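Local coordinates for protein 4-hydroxy-3-methylbut-2-enyl diphosphate reductase, apicoplast (Plasmodium falciparum, PDB 4N7B) that reduces (E)-4-hydroxy-3-methylbut-2-enyl diphosphate to isopentenyl and dimethylallyl diphosphate with an iron-sulfur cluster, in the last step of the MEP pathway of isoprenoid synthesis, at residues A[241-245]-A[267-273]. Residues are numbered along the deposited sequence; the frame is centred on the assembly and turned at random.
Sequences VEECL and KLEKEGA
Leu-245 presses its forked end against the last turn of helix 262-271, where CD2 lies 3.6 Å from the carbonyl O of Glu-271 and 3.7 Å from Gly-272 C. The other methyl, CD1, rests on Glu-271 CB at 3.9 Å, the two side chains crossing at about a right angle. Gly-272 closes the helix in a Schellman motif with phi at 119°, a backbone shape that suits glycine, and with no CB in the way Leu-245 can lie directly against the turn. One turn before Leu-245, the buried side is made of apolar contacts. Val-241 CG1, set anti to the backbone N (chi1 178°), meets the small Ala-273 CB at 3.9 Å and Leu-268 CD1 at 4.2 Å; branched and small side chains suit this close approach. The helical parts, 241-245 and 267-271, run in nearly the same direction, their axes 10° apart.

Toward solvent the contact is looser and no hydrogen bond spans it. Glu-242 lays its aliphatic CG over Leu-268 CD2 at 3.9 Å, while its extended chain carries the carboxylate outward. There OE2 stands 4.1 Å from Lys-267 NZ, beyond a salt bridge, and 4.4 Å from Glu-271 OE1. The long lysine can thus bring opposite charge to the solvent side, where it may ease the repulsion between the two carboxylates.

Both helices pack on one face of the parallel sheet that includes strands 252-255, 273-276 and 287-290. Val-241 reaches Ile-289, Leu-268 touches Phe-275, and both meet Ile-258; a backbone hydrogen bond ties Gly-272 to Ile-252. Strand 252-255, helix 262-271 and strand 273-276 form a beta-alpha-beta unit, beside which helix 232-247 lies with helix 524-533 touching Glu-243 and Cys-244.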
loop_
_atom_site.group_PDB
_atom_site.type_symbol
_atom_site.label_atom_id
_atom_site.label_comp_id
_atom_site.label_asym_id
_atom_site.label_seq_id
_atom_site.Cartn_x
_atom_site.Cartn_y
_atom_site.Cartn_z
ATOM N N VAL A 241 -13.799 9.073 -0.025
ATOM C CA VAL A 241 -14.224 9.603 -1.322
ATOM C C VAL A 241 -15.714 9.431 -1.529
ATOM O O VAL A 241 -16.390 10.350 -1.990
ATOM C CB VAL A 241 -13.488 8.931 -2.498
ATOM C CG1 VAL A 241 -13.990 9.479 -3.838
ATOM C CG2 VAL A 241 -11.986 9.159 -2.371
ATOM N N GLU A 242 -16.224 8.252 -1.188
ATOM C CA GLU A 242 -17.638 7.934 -1.369
ATOM C C GLU A 242 -18.528 8.871 -0.551
ATOM O O GLU A 242 -19.630 9.247 -0.966
ATOM C CB GLU A 242 -17.896 6.481 -0.965
ATOM C CG GLU A 242 -17.726 5.482 -2.109
ATOM C CD GLU A 242 -17.602 4.044 -1.627
ATOM O OE1 GLU A 242 -17.633 3.825 -0.394
ATOM O OE2 GLU A 242 -17.454 3.130 -2.478
ATOM N N GLU A 243 -18.029 9.272 0.607
ATOM C CA GLU A 243 -18.826 10.043 1.530
ATOM C C GLU A 243 -18.831 11.518 1.110
ATOM O O GLU A 243 -19.814 12.237 1.335
ATOM C CB GLU A 243 -18.300 9.829 2.948
ATOM C CG GLU A 243 -19.267 10.260 4.024
ATOM C CD GLU A 243 -20.453 9.336 4.120
ATOM O OE1 GLU A 243 -20.275 8.114 3.929
ATOM O OE2 GLU A 243 -21.560 9.842 4.368
ATOM N N CYS A 244 -17.751 11.952 0.463
ATOM C CA CYS A 244 -17.672 13.296 -0.102
ATOM C C CYS A 244 -18.632 13.419 -1.268
ATOM O O CYS A 244 -19.289 14.444 -1.455
ATOM C CB CYS A 244 -16.257 13.578 -0.592
ATOM S SG CYS A 244 -15.113 14.065 0.719
ATOM N N LEU A 245 -18.699 12.356 -2.061
ATOM C CA LEU A 245 -19.602 12.314 -3.201
ATOM C C LEU A 245 -21.066 12.388 -2.772
ATOM O O LEU A 245 -21.893 12.927 -3.500
ATOM C CB LEU A 245 -19.357 11.050 -4.019
ATOM C CG LEU A 245 -18.075 11.090 -4.851
ATOM C CD1 LEU A 245 -17.713 9.703 -5.336
ATOM C CD2 LEU A 245 -18.263 12.036 -6.033
ATOM N N LYS A 267 -14.603 2.648 -10.530
ATOM C CA LYS A 267 -15.928 2.682 -9.920
ATOM C C LYS A 267 -16.200 4.082 -9.369
ATOM O O LYS A 267 -17.315 4.604 -9.480
ATOM C CB LYS A 267 -16.036 1.631 -8.823
ATOM C CG LYS A 267 -17.388 1.557 -8.148
ATOM C CD LYS A 267 -17.344 0.568 -6.990
ATOM C CE LYS A 267 -18.556 0.703 -6.065
ATOM N NZ LYS A 267 -18.407 -0.135 -4.824
ATOM N N LEU A 268 -15.165 4.700 -8.801
ATOM C CA LEU A 268 -15.301 6.031 -8.221
ATOM C C LEU A 268 -15.409 7.097 -9.304
ATOM O O LEU A 268 -16.097 8.104 -9.120
ATOM C CB LEU A 268 -14.135 6.338 -7.283
ATOM C CG LEU A 268 -14.105 5.444 -6.039
ATOM C CD1 LEU A 268 -12.858 5.703 -5.217
ATOM C CD2 LEU A 268 -15.357 5.653 -5.183
ATOM N N GLU A 269 -14.745 6.872 -10.434
ATOM C CA GLU A 269 -14.820 7.813 -11.547
ATOM C C GLU A 269 -16.252 7.876 -12.050
ATOM O O GLU A 269 -16.760 8.953 -12.354
ATOM C CB GLU A 269 -13.872 7.419 -12.681
ATOM C CG GLU A 269 -12.446 7.896 -12.471
ATOM C CD GLU A 269 -11.472 7.335 -13.495
ATOM O OE1 GLU A 269 -11.810 6.338 -14.170
ATOM O OE2 GLU A 269 -10.365 7.898 -13.631
ATOM N N LYS A 270 -16.895 6.712 -12.122
ATOM C CA LYS A 270 -18.290 6.622 -12.535
ATOM C C LYS A 270 -19.186 7.387 -11.574
ATOM O O LYS A 270 -20.158 8.009 -11.989
ATOM C CB LYS A 270 -18.751 5.163 -12.595
ATOM C CG LYS A 270 -18.531 4.492 -13.943
ATOM C CD LYS A 270 -19.237 3.134 -14.046
ATOM C CE LYS A 270 -20.752 3.238 -13.817
ATOM N NZ LYS A 270 -21.473 1.946 -14.062
ATOM N N GLU A 271 -18.856 7.328 -10.288
ATOM C CA GLU A 271 -19.669 7.961 -9.261
ATOM C C GLU A 271 -19.409 9.466 -9.184
ATOM O O GLU A 271 -20.125 10.181 -8.484
ATOM C CB GLU A 271 -19.413 7.308 -7.897
ATOM C CG GLU A 271 -19.909 5.871 -7.778
ATOM C CD GLU A 271 -19.458 5.184 -6.493
ATOM O OE1 GLU A 271 -19.148 5.877 -5.495
ATOM O OE2 GLU A 271 -19.406 3.936 -6.482
ATOM N N GLY A 272 -18.385 9.945 -9.892
ATOM C CA GLY A 272 -18.145 11.376 -10.009
ATOM C C GLY A 272 -16.808 11.867 -9.471
ATOM O O GLY A 272 -16.545 13.072 -9.449
ATOM N N ALA A 273 -15.946 10.953 -9.040
ATOM C CA ALA A 273 -14.618 11.361 -8.603
ATOM C C ALA A 273 -13.712 11.592 -9.812
ATOM O O ALA A 273 -13.895 10.985 -10.871
ATOM C CB ALA A 273 -14.004 10.323 -7.667
#